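Ribosomal processing cysteine protease Prp (Streptococcus mutans, PDB 2G0I) probably acts as a cysteine protease that, as in its Prp relatives, trims a ribosomal protein during ribosome biogenesis. Local coordinates at residues F40-G45 with L119-L124; T53-S58 with G99-D104; A85-S90 with E114-L119. All coordinates share one frame; numbering follows the deposited sequence.

Interaction 1. Residues F40-G45 with L119-L124; sequences FIRRKG and LFEAFL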
ATOM      1  N   PHE B  40      -8.818 -11.622  -8.261  1.00 11.28           N
ATOM      2  CA  PHE B  40      -9.772 -10.514  -8.092  1.00 10.50           C
ATOM      3  C   PHE B  40     -11.043 -10.841  -8.860  1.00 12.97           C
ATOM      4  O   PHE B  40     -11.004 -11.307 -10.009  1.00 12.27           O
ATOM      5  CB  PHE B  40      -9.179  -9.224  -8.655  1.00 11.49           C
ATOM      6  CG  PHE B  40      -7.939  -8.745  -7.917  1.00 12.62           C
ATOM      7  CD1 PHE B  40      -8.044  -7.693  -6.986  1.00 14.81           C
ATOM      8  CD2 PHE B  40      -6.683  -9.281  -8.196  1.00 13.53           C
ATOM      9  CE1 PHE B  40      -6.935  -7.219  -6.293  1.00 14.39           C
ATOM     10  CE2 PHE B  40      -5.530  -8.790  -7.501  1.00 15.48           C
ATOM     11  CZ  PHE B  40      -5.680  -7.732  -6.548  1.00 13.47           C
ATOM     12  N   ILE B  41     -12.173 -10.542  -8.247  1.00 14.05           N
ATOM     13  CA  ILE B  41     -13.425 -10.606  -8.973  1.00 13.51           C
ATOM     14  C   ILE B  41     -14.025  -9.219  -9.094  1.00 15.60           C
ATOM     15  O   ILE B  41     -14.277  -8.557  -8.070  1.00 12.03           O
ATOM     16  CB  ILE B  41     -14.396 -11.572  -8.305  1.00 15.76           C
ATOM     17  CG1 ILE B  41     -13.797 -12.973  -8.314  1.00 15.37           C
ATOM     18  CG2 ILE B  41     -15.830 -11.497  -9.010  1.00 13.96           C
ATOM     19  CD1 ILE B  41     -14.579 -13.939  -7.527  1.00 17.25           C
ATOM     20  N   ARG B  42     -14.281  -8.814 -10.344  1.00 14.77           N
ATOM     21  CA  ARG B  42     -15.002  -7.597 -10.684  1.00 15.89           C
ATOM     22  C   ARG B  42     -16.405  -8.033 -11.185  1.00 16.78           C
ATOM     23  O   ARG B  42     -16.524  -8.985 -11.978  1.00 17.76           O
ATOM     24  CB  ARG B  42     -14.256  -6.854 -11.793  1.00 16.03           C
ATOM     25  CG  ARG B  42     -14.743  -5.431 -12.022  1.00 16.36           C
ATOM     26  CD  ARG B  42     -13.933  -4.715 -13.129  1.00 18.87           C
ATOM     27  NE  ARG B  42     -12.511  -4.517 -12.804  1.00 19.47           N
ATOM     28  CZ  ARG B  42     -12.018  -3.463 -12.149  1.00 18.97           C
ATOM     29  NH1 ARG B  42     -12.826  -2.489 -11.748  1.00 20.08           N
ATOM     30  NH2 ARG B  42     -10.714  -3.361 -11.926  1.00 18.76           N
ATOM     31  N   ARG B  43     -17.452  -7.369 -10.705  1.00 18.47           N
ATOM     32  CA  ARG B  43     -18.831  -7.651 -11.147  1.00 18.45           C
ATOM     33  C   ARG B  43     -19.499  -6.320 -11.489  1.00 19.23           C
ATOM     34  O   ARG B  43     -19.556  -5.404 -10.661  1.00 17.27           O
ATOM     35  CB  ARG B  43     -19.652  -8.347 -10.045  1.00 20.69           C
ATOM     36  CG  ARG B  43     -19.064  -9.656  -9.504  1.00 22.17           C
ATOM     37  CD  ARG B  43     -20.116 -10.579  -8.752  1.00 22.24           C
ATOM     38  NE  ARG B  43     -19.455 -11.819  -8.311  1.00 23.05           N
ATOM     39  CZ  ARG B  43     -18.751 -11.939  -7.172  1.00 25.35           C
ATOM     40  NH1 ARG B  43     -18.625 -10.906  -6.331  1.00 22.30           N
ATOM     41  NH2 ARG B  43     -18.176 -13.099  -6.866  1.00 26.23           N
ATOM     42  N   LYS B  44     -20.014  -6.205 -12.711  1.00 19.29           N
ATOM     43  CA  LYS B  44     -20.663  -4.982 -13.169  1.00 21.98           C
ATOM     44  C   LYS B  44     -19.755  -3.769 -12.981  1.00 20.49           C
ATOM     45  O   LYS B  44     -20.214  -2.690 -12.592  1.00 18.85           O
ATOM     46  CB  LYS B  44     -22.022  -4.774 -12.460  1.00 25.04           C
ATOM     47  CG  LYS B  44     -23.019  -5.934 -12.570  1.00 28.53           C
ATOM     48  CD  LYS B  44     -23.452  -6.144 -14.026  1.00 32.24           C
ATOM     49  CE  LYS B  44     -24.517  -7.213 -14.163  1.00 33.45           C
ATOM     50  NZ  LYS B  44     -24.770  -7.401 -15.611  1.00 35.78           N
ATOM     51  N   GLY B  45     -18.464  -3.957 -13.236  1.00 20.19           N
ATOM     52  CA  GLY B  45     -17.533  -2.846 -13.274  1.00 20.12           C
ATOM     53  C   GLY B  45     -16.830  -2.539 -11.962  1.00 21.22           C
ATOM     54  O   GLY B  45     -15.813  -1.857 -11.973  1.00 22.06           O
ATOM     55  N   LEU B 119      -9.665   2.714  -3.189  1.00 10.34           N
ATOM     56  CA  LEU B 119      -8.725   1.925  -2.367  1.00  9.39           C
ATOM     57  C   LEU B 119      -8.499   0.519  -2.943  1.00 10.39           C
ATOM     58  O   LEU B 119      -7.360   0.020  -3.024  1.00  9.83           O
ATOM     59  CB  LEU B 119      -9.226   1.843  -0.919  1.00 10.95           C
ATOM     60  CG  LEU B 119      -9.163   3.201  -0.177  1.00 11.99           C
ATOM     61  CD1 LEU B 119      -9.891   3.072   1.165  1.00 11.22           C
ATOM     62  CD2 LEU B 119      -7.694   3.601  -0.010  1.00 11.17           C
ATOM     63  N   PHE B 120      -9.579  -0.112  -3.359  1.00 10.54           N
ATOM     64  CA  PHE B 120      -9.516  -1.464  -3.914  1.00 11.14           C
ATOM     65  C   PHE B 120      -8.738  -1.466  -5.255  1.00 11.15           C
ATOM     66  O   PHE B 120      -7.969  -2.402  -5.538  1.00 10.88           O
ATOM     67  CB  PHE B 120     -10.950  -1.998  -4.122  1.00 11.74           C
ATOM     68  CG  PHE B 120     -11.084  -3.506  -3.973  1.00 12.33           C
ATOM     69  CD1 PHE B 120     -12.298  -4.048  -3.544  1.00 12.02           C
ATOM     70  CD2 PHE B 120      -9.985  -4.365  -4.195  1.00 12.55           C
ATOM     71  CE1 PHE B 120     -12.420  -5.450  -3.352  1.00 13.30           C
ATOM     72  CE2 PHE B 120     -10.091  -5.762  -4.013  1.00 12.78           C
ATOM     73  CZ  PHE B 120     -11.328  -6.296  -3.609  1.00 12.89           C
ATOM     74  N   GLU B 121      -8.933  -0.447  -6.081  1.00 10.41           N
ATOM     75  CA  GLU B 121      -8.195  -0.349  -7.362  1.00 10.30           C
ATOM     76  C   GLU B 121      -6.727  -0.064  -7.112  1.00 11.87           C
ATOM     77  O   GLU B 121      -5.868  -0.575  -7.838  1.00 10.92           O
ATOM     78  CB  GLU B 121      -8.773   0.739  -8.268  1.00 13.89           C
ATOM     79  CG  GLU B 121     -10.200   0.397  -8.736  1.00 14.35           C
ATOM     80  CD  GLU B 121     -10.306  -0.460  -9.983  1.00 18.47           C
ATOM     81  OE1 GLU B 121      -9.268  -0.917 -10.526  1.00 17.39           O
ATOM     82  OE2 GLU B 121     -11.463  -0.610 -10.446  1.00 18.39           O
ATOM     83  N   ALA B 122      -6.440   0.762  -6.098  1.00  9.71           N
ATOM     84  CA  ALA B 122      -5.019   1.001  -5.721  1.00 10.35           C
ATOM     85  C   ALA B 122      -4.343  -0.290  -5.302  1.00 10.94           C
ATOM     86  O   ALA B 122      -3.192  -0.516  -5.612  1.00 11.52           O
ATOM     87  CB  ALA B 122      -4.944   1.981  -4.612  1.00 10.38           C
ATOM     88  N   PHE B 123      -5.053  -1.112  -4.550  1.00 11.78           N
ATOM     89  CA  PHE B 123      -4.537  -2.433  -4.160  1.00 10.57           C
ATOM     90  C   PHE B 123      -4.313  -3.309  -5.374  1.00 11.59           C
ATOM     91  O   PHE B 123      -3.263  -3.946  -5.491  1.00 10.77           O
ATOM     92  CB  PHE B 123      -5.481  -3.119  -3.159  1.00 11.48           C
ATOM     93  CG  PHE B 123      -5.040  -4.496  -2.777  1.00 12.48           C
ATOM     94  CD1 PHE B 123      -3.840  -4.678  -2.039  1.00 10.29           C
ATOM     95  CD2 PHE B 123      -5.796  -5.601  -3.160  1.00 12.29           C
ATOM     96  CE1 PHE B 123      -3.420  -5.955  -1.675  1.00 12.31           C
ATOM     97  CE2 PHE B 123      -5.391  -6.916  -2.796  1.00 11.93           C
ATOM     98  CZ  PHE B 123      -4.201  -7.079  -2.070  1.00 11.85           C
ATOM     99  N   LEU B 124      -5.300  -3.376  -6.259  1.00 10.56           N
ATOM    100  CA  LEU B 124      -5.107  -4.140  -7.510  1.00 11.97           C
ATOM    101  C   LEU B 124      -3.897  -3.614  -8.288  1.00 11.33           C
ATOM    102  O   LEU B 124      -3.125  -4.380  -8.876  1.00 11.45           O
ATOM    103  CB  LEU B 124      -6.382  -4.057  -8.377  1.00 11.01           C
ATOM    104  CG  LEU B 124      -6.294  -4.600  -9.817  1.00 12.26           C
ATOM    105  CD1 LEU B 124      -6.002  -6.062  -9.760  1.00 11.26           C
ATOM    106  CD2 LEU B 124      -7.580  -4.268 -10.566  1.00 13.69           C
TER
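One face of the Phe40 ring carries a Leu124 methyl: CD1 of Leu124 sits 3.4 Å from the centroid of the Phe40 ring, almost on the ring normal, a CH-pi contact. Phe120 CE2 and Phe123 CD2 arrive at the edge of the Phe40 ring, near its plane, with Phe123 CD2 3.7 Å from Phe40 CE1. The contact belongs to a two-layer alpha/beta sandwich, in which strand 36-43 packs against helix 114-133; the local segments 40-43 and 119-124 run 138° apart. The rings of Phe40 and Phe123 are inclined at 50°, their centroids 5.8 Å apart. Phe123 continues the apolar layer onto Leu73 and Leu77 of helix 61-84, while Ile142 of strand 138-144 touches both Phe40 and Leu124.

Beside these apolar side chains lies a charged pair. Arg42 has CG anti to its backbone N (chi1 -167°) and a bend at chi3, a course that brings the guanidinium end-on to the Glu121 carboxylate, the two side chains crossing at about a right angle. Arg42 NH1 reaches Glu121 OE2 at 2.7 Å, and Arg42 NH2 reaches Glu121 OE1 at 3.2 Å. Both oxygens lie in the guanidinium plane and are met on their syn sides, but the nitrogens come in tilted from the carboxylate plane. A further, weak bond joins NH2 to OE2. Leu124 CD2 lies 3.5 Å from Arg42 NH2, placing an apolar branch at the guanidinium edge. Glu121 also packs on Leu84 of the second subunit. Within its own segment, Arg42 NH1 donates to Gly45 O at 3.1 Å from above the carbonyl plane.

Interaction 2. Residues T53-S58 with G99-D104; sequences TGHAGS and GYMKID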
ATOM      1  N   THR B  53      -3.390 -16.504  -1.862  1.00 15.27           N
ATOM      2  CA  THR B  53      -2.781 -17.667  -1.199  1.00 17.85           C
ATOM      3  C   THR B  53      -1.271 -17.580  -1.334  1.00 19.02           C
ATOM      4  O   THR B  53      -0.789 -16.974  -2.276  1.00 15.04           O
ATOM      5  CB  THR B  53      -3.301 -19.000  -1.813  1.00 18.59           C
ATOM      6  OG1 THR B  53      -2.941 -19.065  -3.208  1.00 16.63           O
ATOM      7  CG2 THR B  53      -4.831 -19.108  -1.683  1.00 18.07           C
ATOM      8  N   GLY B  54      -0.515 -18.149  -0.386  1.00 22.29           N
ATOM      9  CA  GLY B  54       0.974 -18.189  -0.503  1.00 24.56           C
ATOM     10  C   GLY B  54       1.785 -17.081   0.181  1.00 26.61           C
ATOM     11  O   GLY B  54       3.007 -17.178   0.313  1.00 29.22           O
ATOM     12  N   HIS B  55       1.107 -16.038   0.624  1.00 29.24           N
ATOM     13  CA  HIS B  55       1.720 -14.796   1.123  1.00 30.30           C
ATOM     14  C   HIS B  55       2.274 -14.930   2.557  1.00 30.70           C
ATOM     15  O   HIS B  55       2.928 -14.019   3.057  1.00 31.45           O
ATOM     16  CB  HIS B  55       0.641 -13.703   1.098  1.00 33.38           C
ATOM     17  CG  HIS B  55      -0.626 -14.139   1.759  1.00 33.22           C
ATOM     18  ND1 HIS B  55      -1.516 -15.011   1.159  1.00 33.03           N
ATOM     19  CD2 HIS B  55      -1.102 -13.912   3.005  1.00 33.60           C
ATOM     20  CE1 HIS B  55      -2.496 -15.280   1.997  1.00 32.47           C
ATOM     21  NE2 HIS B  55      -2.272 -14.621   3.121  1.00 34.11           N
ATOM     22  N   ALA B  56       2.012 -16.057   3.212  1.00 31.47           N
ATOM     23  CA  ALA B  56       2.506 -16.298   4.563  1.00 32.52           C
ATOM     24  C   ALA B  56       4.026 -16.504   4.591  1.00 34.22           C
ATOM     25  O   ALA B  56       4.642 -16.568   5.670  1.00 36.50           O
ATOM     26  CB  ALA B  56       1.803 -17.481   5.195  1.00 32.93           C
ATOM     27  N   GLY B  57       4.632 -16.597   3.416  1.00 34.53           N
ATOM     28  CA  GLY B  57       6.089 -16.782   3.327  1.00 35.70           C
ATOM     29  C   GLY B  57       6.475 -18.244   3.158  1.00 35.29           C
ATOM     30  O   GLY B  57       5.670 -19.141   3.405  1.00 36.01           O
ATOM     31  N   SER B  58       7.710 -18.482   2.724  1.00 34.35           N
ATOM     32  CA  SER B  58       8.176 -19.843   2.458  1.00 33.44           C
ATOM     33  C   SER B  58       9.524 -20.094   3.109  1.00 32.30           C
ATOM     34  O   SER B  58       9.942 -21.243   3.229  1.00 33.21           O
ATOM     35  CB  SER B  58       8.278 -20.110   0.959  1.00 32.38           C
ATOM     36  OG  SER B  58       9.302 -19.322   0.386  1.00 34.07           O
ATOM     37  N   GLY B  99      -0.757 -19.926   3.565  1.00 30.62           N
ATOM     38  CA  GLY B  99      -1.561 -18.749   3.890  1.00 25.15           C
ATOM     39  C   GLY B  99      -2.726 -18.587   2.944  1.00 22.88           C
ATOM     40  O   GLY B  99      -2.611 -18.840   1.734  1.00 18.97           O
ATOM     41  N   TYR B 100      -3.840 -18.123   3.507  1.00 18.31           N
ATOM     42  CA  TYR B 100      -5.053 -17.808   2.770  1.00 17.26           C
ATOM     43  C   TYR B 100      -5.643 -16.489   3.302  1.00 15.45           C
ATOM     44  O   TYR B 100      -5.662 -16.232   4.526  1.00 13.54           O
ATOM     45  CB  TYR B 100      -6.065 -18.941   2.948  1.00 16.87           C
ATOM     46  CG  TYR B 100      -7.402 -18.685   2.318  1.00 17.60           C
ATOM     47  CD1 TYR B 100      -7.589 -18.890   0.960  1.00 17.60           C
ATOM     48  CD2 TYR B 100      -8.474 -18.189   3.072  1.00 19.16           C
ATOM     49  CE1 TYR B 100      -8.798 -18.635   0.350  1.00 18.18           C
ATOM     50  CE2 TYR B 100      -9.724 -17.914   2.460  1.00 20.04           C
ATOM     51  CZ  TYR B 100      -9.867 -18.153   1.090  1.00 18.23           C
ATOM     52  OH  TYR B 100     -11.058 -17.906   0.443  1.00 18.83           O
HETATM   53  N   MSE B 101      -6.152 -15.667   2.385  1.00 16.99           N
HETATM   54  CA  MSE B 101      -6.826 -14.446   2.757  1.00 18.66           C
HETATM   55  C   MSE B 101      -7.896 -14.160   1.719  1.00 16.21           C
HETATM   56  O   MSE B 101      -7.673 -14.314   0.523  1.00 16.17           O
HETATM   57  CB  MSE B 101      -5.826 -13.305   2.813  1.00 19.21           C
HETATM   58  CG  MSE B 101      -6.392 -11.991   3.232  1.00 27.30           C
HETATM   59 SE   MSE B 101      -5.022 -10.547   3.081  1.00 36.13          SE
HETATM   60  CE  MSE B 101      -3.507 -11.412   3.727  1.00 31.35           C
ATOM     61  N   LYS B 102      -9.074 -13.776   2.178  1.00 14.12           N
ATOM     62  CA  LYS B 102     -10.065 -13.337   1.245  1.00 13.72           C
ATOM     63  C   LYS B 102     -10.753 -12.112   1.812  1.00 13.70           C
ATOM     64  O   LYS B 102     -11.280 -12.154   2.948  1.00 13.27           O
ATOM     65  CB  LYS B 102     -11.053 -14.460   0.953  1.00 17.08           C
ATOM     66  CG  LYS B 102     -12.118 -14.005  -0.063  1.00 19.43           C
ATOM     67  CD  LYS B 102     -12.987 -15.162  -0.538  1.00 21.31           C
ATOM     68  CE  LYS B 102     -13.855 -14.668  -1.668  1.00 22.78           C
ATOM     69  NZ  LYS B 102     -14.679 -15.732  -2.253  1.00 25.69           N
ATOM     70  N   ILE B 103     -10.710 -11.026   1.049  1.00 13.15           N
ATOM     71  CA  ILE B 103     -11.440  -9.789   1.381  1.00 15.01           C
ATOM     72  C   ILE B 103     -12.662  -9.800   0.504  1.00 15.33           C
ATOM     73  O   ILE B 103     -12.531  -9.913  -0.717  1.00 16.15           O
ATOM     74  CB  ILE B 103     -10.598  -8.544   1.069  1.00 16.34           C
ATOM     75  CG1 ILE B 103      -9.298  -8.621   1.876  1.00 17.35           C
ATOM     76  CG2 ILE B 103     -11.381  -7.232   1.377  1.00 17.13           C
ATOM     77  CD1 ILE B 103      -8.111  -7.882   1.229  1.00 18.86           C
ATOM     78  N   ASP B 104     -13.857  -9.702   1.095  1.00 14.19           N
ATOM     79  CA  ASP B 104     -15.052  -9.902   0.281  1.00 15.66           C
ATOM     80  C   ASP B 104     -16.054  -8.797   0.591  1.00 15.77           C
ATOM     81  O   ASP B 104     -16.484  -8.669   1.733  1.00 19.29           O
ATOM     82  CB  ASP B 104     -15.623 -11.276   0.539  1.00 17.47           C
ATOM     83  CG  ASP B 104     -16.742 -11.654  -0.447  1.00 20.75           C
ATOM     84  OD1 ASP B 104     -17.214 -10.815  -1.245  1.00 17.64           O
ATOM     85  OD2 ASP B 104     -17.131 -12.833  -0.416  1.00 23.58           O
TER
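Thr53 and Tyr100 form an antiparallel, non-hydrogen-bonded pair where strand 46-53 meets the start of strand 100-104, and just beyond it Gly54 N donates to Gly99 O at 3.1 Å as the chain enters a type I turn that runs from Gly54 to Gly57.

Thr53 and Tyr100 point to one face of the sheet, where Thr53 CG2 lies at the edge of the Tyr100 ring, 3.8 Å from Tyr100 CD1. The His55 ring comes instead to the Gly99-Tyr100 peptide and the Met101 side chain. CG of His55 stands between its own backbone N and carbonyl carbon (chi1 50°), which brings the imidazole back toward the Gly99-Tyr100 peptide, which it meets obliquely. His55 CE1 is 3.4 Å from Gly99 C, and His55 NE2 is 3.5 Å from CE of Met101, a selenomethionine. That methyl is equally near His55 CD2, while Met101 SE lies obliquely, 5.4 Å from the His55 ring centroid. The CB of Ala56 rests 3.8 Å from Gly99 CA, and a backbone bond to Gly98 extends the attachment. Val70 of helix 61-84 also touches the imidazole.

Gly99 O, besides accepting from Gly54 N, takes a CA-H...O contact from Thr53 CA. The one hydrogen bond between the segments is from backbone to backbone, so the imidazole takes part here by van der Waals contact, against the Gly99-Tyr100 peptide and the Met101 methyl, with one oblique selenium-aromatic contact beside it.

Interaction 3. Residues A85-S90 with E114-L119; sequences ADCTVS and EKVQLL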
ATOM      1  N   ALA B  85     -12.799   4.848   4.476  1.00 20.26           N
ATOM      2  CA  ALA B  85     -13.874   4.694   3.512  1.00 22.23           C
ATOM      3  C   ALA B  85     -15.175   4.247   4.158  1.00 25.25           C
ATOM      4  O   ALA B  85     -16.139   3.978   3.434  1.00 27.42           O
ATOM      5  CB  ALA B  85     -13.481   3.703   2.399  1.00 20.12           C
ATOM      6  N   ASP B  86     -15.195   4.129   5.489  1.00 26.72           N
ATOM      7  CA  ASP B  86     -16.424   3.808   6.202  1.00 28.63           C
ATOM      8  C   ASP B  86     -17.007   2.471   5.710  1.00 29.56           C
ATOM      9  O   ASP B  86     -18.219   2.348   5.429  1.00 30.30           O
ATOM     10  CB  ASP B  86     -17.431   4.955   5.992  1.00 31.95           C
ATOM     11  CG  ASP B  86     -18.706   4.775   6.791  1.00 33.47           C
ATOM     12  OD1 ASP B  86     -18.639   4.170   7.885  1.00 33.60           O
ATOM     13  OD2 ASP B  86     -19.765   5.260   6.317  1.00 35.54           O
ATOM     14  N   CYS B  87     -16.132   1.477   5.623  1.00 27.03           N
ATOM     15  CA  CYS B  87     -16.449   0.178   5.039  1.00 26.96           C
ATOM     16  C   CYS B  87     -15.809  -0.956   5.860  1.00 28.66           C
ATOM     17  O   CYS B  87     -14.578  -1.142   5.849  1.00 26.54           O
ATOM     18  CB  CYS B  87     -15.976   0.159   3.574  1.00 25.27           C
ATOM     19  SG  CYS B  87     -16.267  -1.361   2.611  1.00 26.26           S
ATOM     20  N   THR B  88     -16.631  -1.722   6.580  1.00 29.96           N
ATOM     21  CA  THR B  88     -16.092  -2.901   7.235  1.00 32.00           C
ATOM     22  C   THR B  88     -16.258  -4.102   6.335  1.00 29.25           C
ATOM     23  O   THR B  88     -17.366  -4.454   5.882  1.00 30.45           O
ATOM     24  CB  THR B  88     -16.593  -3.141   8.698  1.00 34.04           C
ATOM     25  OG1 THR B  88     -16.195  -2.038   9.519  1.00 36.04           O
ATOM     26  CG2 THR B  88     -15.981  -4.418   9.307  1.00 34.77           C
ATOM     27  N   VAL B  89     -15.127  -4.713   6.046  1.00 25.28           N
ATOM     28  CA  VAL B  89     -15.136  -5.802   5.102  1.00 23.07           C
ATOM     29  C   VAL B  89     -15.388  -7.104   5.836  1.00 20.83           C
ATOM     30  O   VAL B  89     -15.214  -7.197   7.066  1.00 19.40           O
ATOM     31  CB  VAL B  89     -13.829  -5.808   4.222  1.00 24.80           C
ATOM     32  CG1 VAL B  89     -13.584  -4.410   3.698  1.00 26.83           C
ATOM     33  CG2 VAL B  89     -12.599  -6.306   5.005  1.00 23.26           C
ATOM     34  N   SER B  90     -15.803  -8.101   5.068  1.00 16.71           N
ATOM     35  CA  SER B  90     -15.744  -9.450   5.510  1.00 14.65           C
ATOM     36  C   SER B  90     -14.325  -9.901   5.137  1.00 16.24           C
ATOM     37  O   SER B  90     -13.849  -9.641   4.024  1.00 14.70           O
ATOM     38  CB  SER B  90     -16.803 -10.240   4.765  1.00 16.46           C
ATOM     39  OG  SER B  90     -16.626 -11.618   4.937  1.00 17.67           O
ATOM     40  N   GLU B 114     -17.259   5.416  -4.041  1.00 18.57           N
ATOM     41  CA  GLU B 114     -16.087   5.952  -4.681  1.00 21.04           C
ATOM     42  C   GLU B 114     -14.826   5.695  -3.842  1.00 18.22           C
ATOM     43  O   GLU B 114     -13.812   5.249  -4.383  1.00 17.02           O
ATOM     44  CB  GLU B 114     -16.258   7.454  -4.968  1.00 22.71           C
ATOM     45  CG  GLU B 114     -15.274   7.985  -5.992  1.00 28.42           C
ATOM     46  CD  GLU B 114     -15.364   9.509  -6.189  1.00 31.43           C
ATOM     47  OE1 GLU B 114     -16.425   9.983  -6.680  1.00 35.42           O
ATOM     48  OE2 GLU B 114     -14.375  10.216  -5.855  1.00 34.09           O
ATOM     49  N   LYS B 115     -14.865   5.978  -2.549  1.00 17.69           N
ATOM     50  CA  LYS B 115     -13.629   5.786  -1.746  1.00 16.39           C
ATOM     51  C   LYS B 115     -13.276   4.317  -1.629  1.00 15.32           C
ATOM     52  O   LYS B 115     -12.085   3.947  -1.640  1.00 14.44           O
ATOM     53  CB  LYS B 115     -13.768   6.408  -0.348  1.00 18.25           C
ATOM     54  CG  LYS B 115     -13.876   7.902  -0.440  1.00 21.34           C
ATOM     55  CD  LYS B 115     -14.096   8.549   0.870  1.00 23.54           C
ATOM     56  CE  LYS B 115     -14.073  10.060   0.587  1.00 25.14           C
ATOM     57  NZ  LYS B 115     -14.353  10.734   1.832  1.00 26.91           N
ATOM     58  N   VAL B 116     -14.308   3.479  -1.496  1.00 13.26           N
ATOM     59  CA  VAL B 116     -14.101   2.042  -1.368  1.00 13.07           C
ATOM     60  C   VAL B 116     -13.396   1.517  -2.628  1.00 15.31           C
ATOM     61  O   VAL B 116     -12.363   0.818  -2.527  1.00 12.96           O
ATOM     62  CB  VAL B 116     -15.425   1.247  -1.078  1.00 13.49           C
ATOM     63  CG1 VAL B 116     -15.211  -0.240  -1.294  1.00 12.42           C
ATOM     64  CG2 VAL B 116     -15.957   1.484   0.358  1.00 14.04           C
ATOM     65  N   GLN B 117     -13.927   1.863  -3.805  1.00 13.78           N
ATOM     66  CA  GLN B 117     -13.368   1.352  -5.080  1.00 14.92           C
ATOM     67  C   GLN B 117     -12.010   1.920  -5.398  1.00 15.69           C
ATOM     68  O   GLN B 117     -11.171   1.246  -6.025  1.00 13.18           O
ATOM     69  CB  GLN B 117     -14.315   1.640  -6.249  1.00 15.60           C
ATOM     70  CG  GLN B 117     -15.578   0.752  -6.213  1.00 15.27           C
ATOM     71  CD  GLN B 117     -15.236  -0.702  -6.351  1.00 14.52           C
ATOM     72  OE1 GLN B 117     -14.588  -1.106  -7.309  1.00 15.64           O
ATOM     73  NE2 GLN B 117     -15.618  -1.488  -5.372  1.00 12.99           N
ATOM     74  N   LEU B 118     -11.789   3.169  -4.985  1.00 15.33           N
ATOM     75  CA  LEU B 118     -10.467   3.770  -5.227  1.00 14.14           C
ATOM     76  C   LEU B 118      -9.405   3.002  -4.456  1.00 11.27           C
ATOM     77  O   LEU B 118      -8.353   2.699  -5.009  1.00 10.16           O
ATOM     78  CB  LEU B 118     -10.413   5.235  -4.824  1.00 14.37           C
ATOM     79  CG  LEU B 118      -9.023   5.885  -5.008  1.00 13.78           C
ATOM     80  CD1 LEU B 118      -8.527   5.852  -6.456  1.00 14.24           C
ATOM     81  CD2 LEU B 118      -9.118   7.311  -4.563  1.00 15.04           C
ATOM     82  N   LEU B 119      -9.665   2.714  -3.189  1.00 10.34           N
ATOM     83  CA  LEU B 119      -8.725   1.925  -2.367  1.00  9.39           C
ATOM     84  C   LEU B 119      -8.499   0.519  -2.943  1.00 10.39           C
ATOM     85  O   LEU B 119      -7.360   0.020  -3.024  1.00  9.83           O
ATOM     86  CB  LEU B 119      -9.226   1.843  -0.919  1.00 10.95           C
ATOM     87  CG  LEU B 119      -9.163   3.201  -0.177  1.00 11.99           C
ATOM     88  CD1 LEU B 119      -9.891   3.072   1.165  1.00 11.22           C
ATOM     89  CD2 LEU B 119      -7.694   3.601  -0.010  1.00 11.17           C
TER
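Ala85 and Cys87 meet the first turns of helix 114-133 through apolar contacts, with no hydrogen bond between the two segments. The methyl CB of Ala85 sits among three side chains, at 3.8 Å from Leu119 CD1 and 3.9 Å from both Lys115 CB and Val116 CG2. Lys115 contributes just the root of its side chain, since the extended chain beyond CG leads away.

The Cys87-Val116 contact is tight. Cys87 CB presses on Val116 CG2 at 3.5 Å, closer than usual van der Waals contact, and Cys87 SG lies 3.6 Å from Val116 CG2. With SG anti to the backbone N (chi1 -180°), the thiol is turned toward this methyl, and Val116 CG1 is more distant.

Polar bonding comes from outside the pair: between the two contact points Asp86, with positive phi, turns the chain out of helix 61-84, and its carbonyl oxygen accepts a hydrogen bond from Asn110 ND2.

Leu81 and Leu105 also pack on Val116, and Leu77 and Ala80 on Leu119; the contact joins the connection between helix 61-84 and strand 90-94 to the N-terminal turns of helix 114-133, where Leu119 also packs on Ala122 of the second subunit.

In the fold
Along the chain the segments come in the order 40-45, 53-58, 85-90, 99-104, 114-119 and 119-124: interaction 1 brackets the other two, while the segments of interactions 2 and 3 alternate. Interactions 1 and 3 share helix 114-133 and Leu119, their centres about 11 Å apart, and both reach the second subunit. Interaction 2 lies on the opposite side of the chain's centre, about 17 Å from the centre of interaction 1 and 20 Å from that of interaction 3. Interactions 2 and 3 still touch, by a probable hydrogen bond between Asp104 N and Ser90 O (2.9 Å). Interaction 1 joins sheet to helix 114-133, interaction 2 loop to strand 100-104, interaction 3 loop to helix 114-133.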